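Local coordinates for amidase (Bacillus anthracis, PDB 5EWQ), which probably hydrolyses carboxylic amides to acids and ammonia, as a member of the amidase signature family, at residues L276-I281 with D300-L305; Y365-N370 with E409-S414; L317-D322 with V449-E454. All coordinates share one frame; numbering follows the deposited sequence.

Contact 1 of 3, residues L276-I281 with D300-L305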
ATOM      1  N   LEU A 276       9.600  -4.771  -6.379  1.00 56.78           N
ATOM      2  CA  LEU A 276       8.248  -5.313  -6.410  1.00 53.85           C
ATOM      3  C   LEU A 276       7.448  -4.720  -7.565  1.00 49.86           C
ATOM      4  O   LEU A 276       6.604  -5.389  -8.161  1.00 48.97           O
ATOM      5  CB  LEU A 276       7.537  -5.044  -5.082  1.00 51.12           C
ATOM      6  CG  LEU A 276       6.101  -5.554  -4.946  1.00 52.52           C
ATOM      7  CD1 LEU A 276       6.060  -7.064  -5.080  1.00 58.96           C
ATOM      8  CD2 LEU A 276       5.504  -5.117  -3.620  1.00 49.33           C
ATOM      9  N   PHE A 277       7.731  -3.459  -7.879  1.00 49.50           N
ATOM     10  CA  PHE A 277       7.005  -2.729  -8.913  1.00 50.07           C
ATOM     11  C   PHE A 277       7.259  -3.300 -10.307  1.00 67.76           C
ATOM     12  O   PHE A 277       6.500  -3.042 -11.241  1.00 72.04           O
ATOM     13  CB  PHE A 277       7.384  -1.246  -8.869  1.00 50.33           C
ATOM     14  CG  PHE A 277       6.554  -0.376  -9.768  1.00 50.77           C
ATOM     15  CD1 PHE A 277       5.183  -0.292  -9.600  1.00 48.69           C
ATOM     16  CD2 PHE A 277       7.149   0.374 -10.768  1.00 53.48           C
ATOM     17  CE1 PHE A 277       4.417   0.513 -10.423  1.00 53.96           C
ATOM     18  CE2 PHE A 277       6.390   1.182 -11.593  1.00 55.62           C
ATOM     19  CZ  PHE A 277       5.022   1.253 -11.419  1.00 52.12           C
ATOM     20  N   ASN A 278       8.327  -4.081 -10.440  1.00 74.05           N
ATOM     21  CA  ASN A 278       8.679  -4.691 -11.717  1.00 76.08           C
ATOM     22  C   ASN A 278       7.686  -5.765 -12.156  1.00 77.59           C
ATOM     23  O   ASN A 278       7.429  -5.930 -13.347  1.00 88.78           O
ATOM     24  CB  ASN A 278      10.084  -5.294 -11.650  1.00 70.65           C
ATOM     25  CG  ASN A 278      11.171  -4.238 -11.625  1.00 68.27           C
ATOM     26  OD1 ASN A 278      11.005  -3.146 -12.167  1.00 66.31           O
ATOM     27  ND2 ASN A 278      12.295  -4.562 -10.996  1.00 62.92           N
ATOM     28  N   ALA A 279       7.130  -6.491 -11.190  1.00 71.25           N
ATOM     29  CA  ALA A 279       6.242  -7.608 -11.495  1.00 69.65           C
ATOM     30  C   ALA A 279       4.771  -7.210 -11.474  1.00 55.99           C
ATOM     31  O   ALA A 279       3.919  -7.940 -11.978  1.00 53.65           O
ATOM     32  CB  ALA A 279       6.483  -8.751 -10.523  1.00 61.71           C
HETATM   33  N   MSE A 280       4.470  -6.057 -10.886  1.00 57.29           N
HETATM   34  CA  MSE A 280       3.090  -5.595 -10.799  1.00 56.22           C
HETATM   35  C   MSE A 280       2.621  -4.997 -12.120  1.00 60.32           C
HETATM   36  O   MSE A 280       1.482  -5.206 -12.539  1.00 58.13           O
HETATM   37  CB  MSE A 280       2.930  -4.566  -9.682  1.00 46.82           C
HETATM   38  CG  MSE A 280       3.360  -5.050  -8.309  1.00 44.88           C
HETATM   39 SE   MSE A 280       2.834  -3.769  -6.939  0.84 65.81          SE
HETATM   40  CE  MSE A 280       2.482  -2.251  -8.111  1.00 69.28           C
ATOM     41  N   ILE A 281       3.507  -4.250 -12.773  1.00 53.35           N
ATOM     42  CA  ILE A 281       3.179  -3.606 -14.040  1.00 55.56           C
ATOM     43  C   ILE A 281       2.972  -4.630 -15.148  1.00 72.25           C
ATOM     44  O   ILE A 281       3.372  -5.787 -15.022  1.00 78.18           O
ATOM     45  CB  ILE A 281       4.278  -2.619 -14.473  1.00 59.84           C
ATOM     46  CG1 ILE A 281       5.592  -3.362 -14.726  1.00 70.19           C
ATOM     47  CG2 ILE A 281       4.462  -1.538 -13.427  1.00 64.31           C
ATOM     48  CD1 ILE A 281       6.728  -2.464 -15.170  1.00 76.46           C
ATOM     49  N   ASP A 300      13.401  -2.335 -15.906  1.00 86.37           N
ATOM     50  CA  ASP A 300      13.906  -2.685 -14.585  1.00 81.86           C
ATOM     51  C   ASP A 300      14.141  -1.403 -13.790  1.00 75.95           C
ATOM     52  O   ASP A 300      15.096  -0.670 -14.047  1.00 74.30           O
ATOM     53  CB  ASP A 300      15.197  -3.501 -14.694  1.00 87.60           C
ATOM     54  CG  ASP A 300      15.543  -4.232 -13.406  1.00 88.75           C
ATOM     55  OD1 ASP A 300      15.099  -3.791 -12.325  1.00 88.62           O
ATOM     56  OD2 ASP A 300      16.261  -5.252 -13.477  1.00 75.93           O
ATOM     57  N   TYR A 301      13.266  -1.137 -12.826  1.00 72.69           N
ATOM     58  CA  TYR A 301      13.308   0.112 -12.071  1.00 65.81           C
ATOM     59  C   TYR A 301      14.343   0.105 -10.949  1.00 65.52           C
ATOM     60  O   TYR A 301      14.260   0.907 -10.021  1.00 73.25           O
ATOM     61  CB  TYR A 301      11.926   0.422 -11.486  1.00 70.64           C
ATOM     62  CG  TYR A 301      10.879   0.775 -12.520  1.00 68.99           C
ATOM     63  CD1 TYR A 301      10.722   2.084 -12.956  1.00 66.58           C
ATOM     64  CD2 TYR A 301      10.045  -0.198 -13.055  1.00 65.72           C
ATOM     65  CE1 TYR A 301       9.766   2.414 -13.898  1.00 63.93           C
ATOM     66  CE2 TYR A 301       9.085   0.123 -13.999  1.00 70.37           C
ATOM     67  CZ  TYR A 301       8.952   1.431 -14.417  1.00 68.83           C
ATOM     68  OH  TYR A 301       8.000   1.758 -15.356  1.00 73.98           O
ATOM     69  N   THR A 302      15.321  -0.792 -11.036  1.00 72.24           N
ATOM     70  CA  THR A 302      16.341  -0.901  -9.997  1.00 81.27           C
ATOM     71  C   THR A 302      17.746  -0.638 -10.535  1.00 90.36           C
ATOM     72  O   THR A 302      18.709  -0.583  -9.771  1.00102.98           O
ATOM     73  CB  THR A 302      16.318  -2.290  -9.331  1.00 79.15           C
ATOM     74  OG1 THR A 302      16.545  -3.302 -10.319  1.00 81.81           O
ATOM     75  CG2 THR A 302      14.976  -2.536  -8.657  1.00 78.96           C
ATOM     76  N   LYS A 303      17.859  -0.474 -11.850  1.00 87.67           N
ATOM     77  CA  LYS A 303      19.158  -0.258 -12.476  1.00 87.63           C
ATOM     78  C   LYS A 303      19.564   1.213 -12.450  1.00 99.82           C
ATOM     79  O   LYS A 303      20.641   1.559 -11.965  1.00 86.92           O
ATOM     80  CB  LYS A 303      19.151  -0.770 -13.919  1.00 87.92           C
ATOM     81  CG  LYS A 303      18.871  -2.258 -14.051  1.00 87.12           C
ATOM     82  CD  LYS A 303      19.030  -2.725 -15.489  1.00 87.47           C
ATOM     83  CE  LYS A 303      20.479  -2.636 -15.944  1.00 89.59           C
ATOM     84  NZ  LYS A 303      21.367  -3.522 -15.140  1.00 90.23           N
ATOM     85  N   ASP A 304      18.695   2.076 -12.970  1.00115.82           N
ATOM     86  CA  ASP A 304      18.991   3.503 -13.054  1.00118.50           C
ATOM     87  C   ASP A 304      18.665   4.233 -11.753  1.00109.77           C
ATOM     88  O   ASP A 304      17.991   5.262 -11.761  1.00116.12           O
ATOM     89  CB  ASP A 304      18.220   4.138 -14.214  1.00119.50           C
ATOM     90  CG  ASP A 304      18.603   3.551 -15.558  1.00127.87           C
ATOM     91  OD1 ASP A 304      18.947   2.352 -15.609  1.00132.83           O
ATOM     92  OD2 ASP A 304      18.559   4.290 -16.565  1.00129.77           O
ATOM     93  N   LEU A 305      19.150   3.694 -10.639  1.00 92.46           N
ATOM     94  CA  LEU A 305      18.943   4.308  -9.332  1.00 74.29           C
ATOM     95  C   LEU A 305      20.271   4.740  -8.720  1.00 74.02           C
ATOM     96  O   LEU A 305      20.984   3.930  -8.129  1.00 74.52           O
ATOM     97  CB  LEU A 305      18.215   3.345  -8.392  1.00 70.69           C
ATOM     98  CG  LEU A 305      16.703   3.532  -8.233  1.00 65.38           C
ATOM     99  CD1 LEU A 305      16.010   3.594  -9.584  1.00 68.79           C
ATOM    100  CD2 LEU A 305      16.117   2.417  -7.381  1.00 65.05           C
TER

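Contact 2 of 3, residues Y365-N370 with E409-S414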
ATOM      1  N   TYR A 365     -21.322   7.617  -6.443  1.00 49.60           N
ATOM      2  CA  TYR A 365     -22.014   6.978  -7.555  1.00 60.88           C
ATOM      3  C   TYR A 365     -21.352   5.667  -7.966  1.00 71.35           C
ATOM      4  O   TYR A 365     -22.027   4.659  -8.180  1.00 77.89           O
ATOM      5  CB  TYR A 365     -22.078   7.920  -8.760  1.00 64.79           C
ATOM      6  CG  TYR A 365     -22.565   7.251 -10.028  1.00 67.25           C
ATOM      7  CD1 TYR A 365     -23.923   7.103 -10.280  1.00 72.52           C
ATOM      8  CD2 TYR A 365     -21.667   6.766 -10.972  1.00 59.31           C
ATOM      9  CE1 TYR A 365     -24.372   6.490 -11.435  1.00 65.80           C
ATOM     10  CE2 TYR A 365     -22.107   6.152 -12.127  1.00 65.80           C
ATOM     11  CZ  TYR A 365     -23.460   6.017 -12.354  1.00 68.03           C
ATOM     12  OH  TYR A 365     -23.899   5.406 -13.506  1.00 68.64           O
ATOM     13  N   GLU A 366     -20.028   5.687  -8.073  1.00 64.85           N
ATOM     14  CA  GLU A 366     -19.293   4.588  -8.690  1.00 51.72           C
ATOM     15  C   GLU A 366     -19.124   3.374  -7.777  1.00 52.74           C
ATOM     16  O   GLU A 366     -18.973   2.253  -8.262  1.00 56.87           O
ATOM     17  CB  GLU A 366     -17.921   5.080  -9.155  1.00 46.89           C
ATOM     18  CG  GLU A 366     -17.369   4.330 -10.355  1.00 51.43           C
ATOM     19  CD  GLU A 366     -16.055   4.903 -10.844  1.00 59.16           C
ATOM     20  OE1 GLU A 366     -15.504   5.795 -10.165  1.00 53.35           O
ATOM     21  OE2 GLU A 366     -15.574   4.465 -11.910  1.00 72.32           O
ATOM     22  N   PHE A 367     -19.150   3.596  -6.466  1.00 48.05           N
ATOM     23  CA  PHE A 367     -18.953   2.508  -5.509  1.00 39.06           C
ATOM     24  C   PHE A 367     -20.029   1.437  -5.640  1.00 43.39           C
ATOM     25  O   PHE A 367     -19.724   0.248  -5.717  1.00 50.17           O
ATOM     26  CB  PHE A 367     -18.929   3.041  -4.075  1.00 37.87           C
ATOM     27  CG  PHE A 367     -18.864   1.962  -3.031  1.00 41.19           C
ATOM     28  CD1 PHE A 367     -17.692   1.258  -2.816  1.00 41.94           C
ATOM     29  CD2 PHE A 367     -19.975   1.649  -2.267  1.00 41.09           C
ATOM     30  CE1 PHE A 367     -17.627   0.264  -1.858  1.00 31.38           C
ATOM     31  CE2 PHE A 367     -19.917   0.655  -1.308  1.00 38.42           C
ATOM     32  CZ  PHE A 367     -18.741  -0.038  -1.103  1.00 31.12           C
ATOM     33  N   LYS A 368     -21.287   1.868  -5.664  1.00 43.23           N
ATOM     34  CA  LYS A 368     -22.414   0.953  -5.794  1.00 40.73           C
ATOM     35  C   LYS A 368     -22.323   0.134  -7.076  1.00 48.82           C
ATOM     36  O   LYS A 368     -22.567  -1.071  -7.073  1.00 59.96           O
ATOM     37  CB  LYS A 368     -23.734   1.726  -5.759  1.00 43.02           C
ATOM     38  CG  LYS A 368     -24.963   0.869  -6.012  1.00 54.01           C
ATOM     39  CD  LYS A 368     -26.227   1.713  -6.062  1.00 46.41           C
ATOM     40  CE  LYS A 368     -27.454   0.853  -6.321  1.00 55.64           C
ATOM     41  NZ  LYS A 368     -28.703   1.662  -6.361  1.00 65.84           N
ATOM     42  N   HIS A 369     -21.957   0.796  -8.168  1.00 47.84           N
ATOM     43  CA  HIS A 369     -21.904   0.148  -9.473  1.00 44.72           C
ATOM     44  C   HIS A 369     -20.707  -0.790  -9.611  1.00 47.67           C
ATOM     45  O   HIS A 369     -20.840  -1.893 -10.140  1.00 54.78           O
ATOM     46  CB  HIS A 369     -21.881   1.201 -10.582  1.00 47.75           C
ATOM     47  CG  HIS A 369     -23.145   1.996 -10.682  1.00 57.78           C
ATOM     48  ND1 HIS A 369     -23.569   2.849  -9.686  1.00 61.64           N
ATOM     49  CD2 HIS A 369     -24.084   2.059 -11.655  1.00 63.35           C
ATOM     50  CE1 HIS A 369     -24.711   3.408 -10.044  1.00 66.43           C
ATOM     51  NE2 HIS A 369     -25.046   2.945 -11.236  1.00 68.91           N
ATOM     52  N   ASN A 370     -19.544  -0.353  -9.140  1.00 49.60           N
ATOM     53  CA  ASN A 370     -18.343  -1.183  -9.200  1.00 40.07           C
ATOM     54  C   ASN A 370     -18.482  -2.451  -8.364  1.00 44.56           C
ATOM     55  O   ASN A 370     -18.092  -3.534  -8.797  1.00 49.31           O
ATOM     56  CB  ASN A 370     -17.116  -0.397  -8.737  1.00 40.89           C
ATOM     57  CG  ASN A 370     -16.704   0.678  -9.721  1.00 47.73           C
ATOM     58  OD1 ASN A 370     -16.045   1.651  -9.352  1.00 48.68           O
ATOM     59  ND2 ASN A 370     -17.089   0.508 -10.980  1.00 43.97           N
ATOM     60  N   GLU A 409     -24.442   3.253   2.552  1.00 41.12           N
ATOM     61  CA  GLU A 409     -25.881   3.480   2.510  1.00 51.31           C
ATOM     62  C   GLU A 409     -26.197   4.646   1.584  1.00 48.33           C
ATOM     63  O   GLU A 409     -27.187   4.622   0.855  1.00 56.42           O
ATOM     64  CB  GLU A 409     -26.434   3.750   3.911  1.00 48.76           C
ATOM     65  CG  GLU A 409     -26.644   2.502   4.753  1.00 49.70           C
ATOM     66  CD  GLU A 409     -27.131   2.821   6.153  1.00 64.93           C
ATOM     67  OE1 GLU A 409     -26.830   3.926   6.651  1.00 69.33           O
ATOM     68  OE2 GLU A 409     -27.818   1.969   6.754  1.00 73.92           O
ATOM     69  N   ALA A 410     -25.340   5.663   1.612  1.00 52.50           N
ATOM     70  CA  ALA A 410     -25.508   6.837   0.766  1.00 47.43           C
ATOM     71  C   ALA A 410     -25.263   6.494  -0.700  1.00 47.29           C
ATOM     72  O   ALA A 410     -25.909   7.043  -1.592  1.00 54.12           O
ATOM     73  CB  ALA A 410     -24.574   7.950   1.214  1.00 45.73           C
ATOM     74  N   SER A 411     -24.326   5.582  -0.939  1.00 52.93           N
ATOM     75  CA  SER A 411     -23.994   5.165  -2.296  1.00 53.18           C
ATOM     76  C   SER A 411     -25.116   4.332  -2.907  1.00 54.35           C
ATOM     77  O   SER A 411     -25.346   4.375  -4.116  1.00 46.46           O
ATOM     78  CB  SER A 411     -22.683   4.375  -2.307  1.00 41.23           C
ATOM     79  OG  SER A 411     -22.323   4.000  -3.626  1.00 45.69           O
ATOM     80  N   GLU A 412     -25.810   3.576  -2.063  1.00 57.82           N
ATOM     81  CA  GLU A 412     -26.909   2.728  -2.511  1.00 58.26           C
ATOM     82  C   GLU A 412     -28.113   3.556  -2.958  1.00 52.41           C
ATOM     83  O   GLU A 412     -28.722   3.275  -3.990  1.00 49.49           O
ATOM     84  CB  GLU A 412     -27.320   1.761  -1.398  1.00 45.75           C
ATOM     85  CG  GLU A 412     -28.603   0.993  -1.672  1.00 55.10           C
ATOM     86  CD  GLU A 412     -28.485   0.051  -2.855  1.00 69.22           C
ATOM     87  OE1 GLU A 412     -27.361  -0.420  -3.134  1.00 75.72           O
ATOM     88  OE2 GLU A 412     -29.516  -0.216  -3.508  1.00 72.60           O
ATOM     89  N   LYS A 413     -28.446   4.579  -2.178  1.00 49.47           N
ATOM     90  CA  LYS A 413     -29.606   5.417  -2.464  1.00 54.26           C
ATOM     91  C   LYS A 413     -29.209   6.707  -3.177  1.00 61.89           C
ATOM     92  O   LYS A 413     -29.905   7.718  -3.080  1.00 72.50           O
ATOM     93  CB  LYS A 413     -30.357   5.742  -1.171  1.00 55.02           C
ATOM     94  CG  LYS A 413     -29.525   6.500  -0.149  1.00 69.27           C
ATOM     95  CD  LYS A 413     -30.295   6.730   1.142  1.00 85.13           C
ATOM     96  CE  LYS A 413     -29.438   7.457   2.169  1.00 89.05           C
ATOM     97  NZ  LYS A 413     -30.164   7.681   3.451  1.00 90.77           N
ATOM     98  N   SER A 414     -28.090   6.663  -3.895  1.00 70.19           N
ATOM     99  CA  SER A 414     -27.578   7.837  -4.594  1.00 72.28           C
ATOM    100  C   SER A 414     -28.518   8.287  -5.707  1.00 76.79           C
ATOM    101  O   SER A 414     -29.026   7.470  -6.474  1.00 65.26           O
ATOM    102  CB  SER A 414     -26.190   7.554  -5.169  1.00 75.60           C
ATOM    103  OG  SER A 414     -25.677   8.697  -5.831  1.00 72.68           O
TER

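Contact 3 of 3, residues L317-D322 with V449-E454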
ATOM      1  N   LEU A 317       8.355  22.561  -3.948  1.00 76.17           N
ATOM      2  CA  LEU A 317       7.843  22.286  -2.611  1.00 60.62           C
ATOM      3  C   LEU A 317       6.357  22.611  -2.493  1.00 67.40           C
ATOM      4  O   LEU A 317       5.897  23.645  -2.977  1.00 61.45           O
ATOM      5  CB  LEU A 317       8.630  23.076  -1.562  1.00 61.61           C
ATOM      6  CG  LEU A 317       9.917  22.457  -1.009  1.00 63.83           C
ATOM      7  CD1 LEU A 317      10.963  22.246  -2.094  1.00 63.80           C
ATOM      8  CD2 LEU A 317      10.471  23.328   0.104  1.00 74.03           C
ATOM      9  N   LEU A 318       5.614  21.717  -1.847  1.00 68.44           N
ATOM     10  CA  LEU A 318       4.188  21.923  -1.621  1.00 65.64           C
ATOM     11  C   LEU A 318       3.916  22.239  -0.155  1.00 63.97           C
ATOM     12  O   LEU A 318       2.777  22.168   0.307  1.00 62.07           O
ATOM     13  CB  LEU A 318       3.391  20.692  -2.054  1.00 58.21           C
ATOM     14  CG  LEU A 318       3.557  20.277  -3.516  1.00 59.38           C
ATOM     15  CD1 LEU A 318       2.631  19.119  -3.860  1.00 57.34           C
ATOM     16  CD2 LEU A 318       3.310  21.462  -4.435  1.00 62.81           C
ATOM     17  N   PHE A 319       4.974  22.585   0.571  1.00 67.61           N
ATOM     18  CA  PHE A 319       4.857  22.935   1.981  1.00 64.16           C
ATOM     19  C   PHE A 319       5.770  24.103   2.327  1.00 63.74           C
ATOM     20  O   PHE A 319       6.782  24.330   1.664  1.00 64.19           O
ATOM     21  CB  PHE A 319       5.184  21.728   2.868  1.00 56.36           C
ATOM     22  CG  PHE A 319       6.607  21.252   2.751  1.00 61.09           C
ATOM     23  CD1 PHE A 319       6.962  20.317   1.792  1.00 69.35           C
ATOM     24  CD2 PHE A 319       7.586  21.731   3.607  1.00 58.79           C
ATOM     25  CE1 PHE A 319       8.269  19.875   1.685  1.00 67.99           C
ATOM     26  CE2 PHE A 319       8.894  21.294   3.503  1.00 62.67           C
ATOM     27  CZ  PHE A 319       9.234  20.365   2.542  1.00 63.14           C
ATOM     28  N   SER A 320       5.409  24.840   3.373  1.00 71.77           N
ATOM     29  CA  SER A 320       6.222  25.954   3.844  1.00 84.92           C
ATOM     30  C   SER A 320       6.675  25.719   5.281  1.00 85.70           C
ATOM     31  O   SER A 320       5.858  25.446   6.161  1.00100.75           O
ATOM     32  CB  SER A 320       5.449  27.269   3.736  1.00 92.58           C
ATOM     33  OG  SER A 320       4.197  27.176   4.391  1.00 99.47           O
ATOM     34  N   VAL A 321       7.980  25.825   5.508  1.00 76.13           N
ATOM     35  CA  VAL A 321       8.563  25.564   6.821  1.00 68.10           C
ATOM     36  C   VAL A 321       8.123  26.600   7.853  1.00 78.51           C
ATOM     37  O   VAL A 321       7.838  26.262   9.001  1.00 76.26           O
ATOM     38  CB  VAL A 321      10.104  25.541   6.749  1.00 63.75           C
ATOM     39  CG1 VAL A 321      10.701  25.249   8.119  1.00 62.77           C
ATOM     40  CG2 VAL A 321      10.570  24.513   5.734  1.00 62.53           C
ATOM     41  N   ASP A 322       8.063  27.860   7.433  1.00 81.26           N
ATOM     42  CA  ASP A 322       7.721  28.956   8.333  1.00 94.19           C
ATOM     43  C   ASP A 322       6.286  28.857   8.846  1.00104.34           C
ATOM     44  O   ASP A 322       6.011  29.171  10.005  1.00112.54           O
ATOM     45  CB  ASP A 322       7.929  30.301   7.632  1.00100.00           C
ATOM     46  N   VAL A 449       7.211  17.737  -4.088  1.00 57.87           N
ATOM     47  CA  VAL A 449       7.263  17.048  -2.803  1.00 58.51           C
ATOM     48  C   VAL A 449       6.270  17.653  -1.808  1.00 59.59           C
ATOM     49  O   VAL A 449       6.052  18.865  -1.784  1.00 64.31           O
ATOM     50  CB  VAL A 449       8.696  17.076  -2.207  1.00 55.68           C
ATOM     51  CG1 VAL A 449       9.118  18.500  -1.867  1.00 59.17           C
ATOM     52  CG2 VAL A 449       8.793  16.173  -0.985  1.00 52.79           C
HETATM   53  N   MSE A 450       5.653  16.795  -1.001  1.00 53.29           N
HETATM   54  CA  MSE A 450       4.673  17.235  -0.015  1.00 50.42           C
HETATM   55  C   MSE A 450       4.938  16.590   1.340  1.00 48.18           C
HETATM   56  O   MSE A 450       5.703  15.630   1.440  1.00 47.09           O
HETATM   57  CB  MSE A 450       3.256  16.899  -0.480  1.00 49.64           C
HETATM   58  CG  MSE A 450       2.798  15.506  -0.074  1.00 46.78           C
HETATM   59 SE   MSE A 450       1.101  14.979  -0.871  0.77 63.51          SE
HETATM   60  CE  MSE A 450       1.760  14.466  -2.628  1.00 54.22           C
ATOM     61  N   ILE A 451       4.305  17.121   2.380  1.00 47.75           N
ATOM     62  CA  ILE A 451       4.363  16.511   3.702  1.00 45.75           C
ATOM     63  C   ILE A 451       3.117  15.662   3.936  1.00 56.05           C
ATOM     64  O   ILE A 451       1.997  16.168   3.874  1.00 57.53           O
ATOM     65  CB  ILE A 451       4.482  17.567   4.816  1.00 46.71           C
ATOM     66  CG1 ILE A 451       5.796  18.339   4.679  1.00 48.80           C
ATOM     67  CG2 ILE A 451       4.396  16.910   6.184  1.00 44.78           C
ATOM     68  CD1 ILE A 451       6.028  19.347   5.783  1.00 50.31           C
ATOM     69  N   ASN A 452       3.327  14.375   4.201  1.00 47.34           N
ATOM     70  CA  ASN A 452       2.237  13.417   4.385  1.00 39.62           C
ATOM     71  C   ASN A 452       1.277  13.396   3.197  1.00 44.04           C
ATOM     72  O   ASN A 452       1.703  13.278   2.050  1.00 40.98           O
ATOM     73  CB  ASN A 452       1.473  13.715   5.677  1.00 38.94           C
ATOM     74  CG  ASN A 452       2.341  13.581   6.913  1.00 53.05           C
ATOM     75  OD1 ASN A 452       3.332  12.850   6.912  1.00 51.32           O
ATOM     76  ND2 ASN A 452       1.972  14.285   7.976  1.00 58.24           N
ATOM     77  N   ASN A 453      -0.018  13.517   3.474  1.00 39.59           N
ATOM     78  CA  ASN A 453      -1.026  13.429   2.422  1.00 40.03           C
ATOM     79  C   ASN A 453      -1.828  14.715   2.240  1.00 43.11           C
ATOM     80  O   ASN A 453      -3.038  14.677   2.013  1.00 49.75           O
ATOM     81  CB  ASN A 453      -1.980  12.266   2.707  1.00 37.92           C
ATOM     82  CG  ASN A 453      -2.766  12.457   3.989  1.00 37.67           C
ATOM     83  OD1 ASN A 453      -2.289  13.081   4.937  1.00 42.70           O
ATOM     84  ND2 ASN A 453      -3.982  11.924   4.022  1.00 38.33           N
ATOM     85  N   GLU A 454      -1.148  15.854   2.320  1.00 46.19           N
ATOM     86  CA  GLU A 454      -1.816  17.148   2.245  1.00 52.09           C
ATOM     87  C   GLU A 454      -2.283  17.494   0.831  1.00 53.40           C
ATOM     88  O   GLU A 454      -3.288  18.185   0.657  1.00 61.42           O
ATOM     89  CB  GLU A 454      -0.893  18.248   2.773  1.00 63.27           C
ATOM     90  CG  GLU A 454      -0.555  18.109   4.248  1.00 62.24           C
ATOM     91  CD  GLU A 454       0.448  19.142   4.720  1.00 75.46           C
ATOM     92  OE1 GLU A 454       0.880  19.976   3.896  1.00 75.44           O
ATOM     93  OE2 GLU A 454       0.806  19.119   5.917  1.00 78.48           O
TER

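Contact 1 of 3, residues L276-I281 with D300-L305
Asn278 and Tyr301 make the principal polar link between residues 276-281 and 300-305. The backbone N-H of Tyr301 points almost straight at Asn278 OD1, with N to OD1 3.1 Å and an angle of 177° at the hydrogen, and it meets the oxygen in the carbonyl plane, on a lone pair. Asparagine suits this place because its amide carries an acceptor and a donor side by side. While OD1 takes the backbone N-H, ND2 makes a weak bond to Asp300 OD1 at 3.2 Å, the carboxylate standing nearly perpendicular to the amide. Asn278 CG, anti to its own carbonyl carbon (chi1 -72°), stands beside the backbone N, and from there the amide extends to the backbone of Tyr301.

Asp300 OD1 is also held within its own segment. It accepts from the backbone N and from OG1 of Thr302, both arriving from the same face of the carboxylate. The bond from the N-H two residues on forms an Asx turn, which shapes the loop between helix 270-280 and strand 314-317 where it comes back against the end of that helix. Threonine suits the turn, since its hydroxyl can approach the same oxygen, although the modelled distance is too short to be taken literally.

The apolar part centres on the Tyr301 ring. Phe277 CD2 lies over one face of it, toward the rim, 3.7 Å from Tyr301 CD2; the two rings meet obliquely, with their planes at 59°. Ile281 reaches it tip to tip, its CD1 in the ring plane, 3.7 Å from Tyr301 CE2. Asn278 OD1 is at the edge as well, near Tyr301 CD2, with the amide and ring nearly coplanar. Tyrosine can serve both environments: its carbons pack on Phe277 and Ile281, while its OH is hydrogen-bonded to Arg247.

Contact 2 of 3, residues Y365-N370 with E409-S414
Lys368 reaches Glu412 through a side chain drawn out to its full length: CG is anti to the backbone N (chi1 175°), and every later torsion is also close to 180°. Glu412 does the reverse, bending at chi2 (65°), which turns CD back although its CB starts away from helix 360-377. The two side chains cross obliquely, with Lys368 CE 3.4 Å from Glu412 OE1. Lys368 NZ forms a salt bridge to Glu412 OE2 at 3.5 Å and a shorter hydrogen bond, 2.9 Å, to Glu412 O, which it meets in the carbonyl plane, on a lone pair. On the way, the methylenes of the lysine pass over the backbone, CD lying 3.4 Å from Ser411 O.

Ser411 occupies the point where the backbones come closest, opposite Lys368. Its OG, anti to its own N, receives a weak bond from Lys368 N at 3.1 Å and is hydrogen-bonded to Glu364 O, four residues before Lys368 on helix 360-377. A small hydroxyl suits such a close approach, being able to accept and donate at once. OG also lies in the plane of the Phe367 ring, at its edge, 3.6 Å from CD2; beyond the contact that ring meets Trp171 edge-to-face.

The contact thus joins helix 360-377 to the last turn of helix 406-412. Lysine is a fitting partner there: its ammonium lies beside the C-terminal end of the short helix, whose partial negative charge probably adds to the attraction of the Glu412 carboxylate.

Contact 3 of 3, residues L317-D322 with V449-E454
Phe319 packs its ring against Ile451 and Val449, across the contact between residues 317-322 and 449-454. Phe319 CG stands between its own backbone N and carbonyl carbon (chi1 64°), and the ring lies beside strand 447-451. Ile451 puts CG1 anti to its carbonyl carbon (chi1 -64°) and crosses the phenylalanine at about a right angle. Ile451 CG1 then lies over one face of the ring, 3.8 Å from the centroid of Phe319 and 22° off the normal, a CH-pi contact; Ile451 CD1 follows, 3.6 Å from Phe319 CD2. Isoleucine suits this role because its longer arm offers a methylene and then a methyl to the ring. Val449 meets the ring obliquely, its CG1 3.9 Å from Phe319 CE1.

Leu317 and Val449 form a parallel beta bridge, so their side chains lie side by side and point the same way, with Leu317 CG 4.1 Å from Val449 CG1. Directly after it, Leu318 N donates to Val449 O at 2.9 Å, nearly along the C=O axis. Leu318 departs from beta geometry here, and its CB and CG pack close to that same oxygen, while CD1 reaches Met450 CB at 4.1 Å. Met450, a selenomethionine, leads the rest of its chain away toward Val483 and Val485.

Strands 314-317 and 447-451 are adjacent and parallel in the large mixed sheet of the amidase. Strand 479-485 runs antiparallel along the other side of 447-451, while helix 329-341, which follows the first segment, sets Ile335 against Phe319 and Ala332 against Ile451.

Followed from the N terminus, the chain first closes contact 1, where the loop leaving helix 270-280 returns against the end of that helix after an excursion without helix or strand. Next it enters strand 314-317 and opens contact 3, which stays open through most of the remaining sequence. Contact 2 is nested within that long loop: helix 360-377 and helix 406-412 meet before the chain returns along strand 447-451 to close contact 3. None of the three touch; contacts 1 and 2 lie on opposite sides of the chain's centre, with their own centres about 36 Å apart. Contact 3 joins neighbouring sheet strands, and contact 2 joins two helices from the sequence that separates those strands.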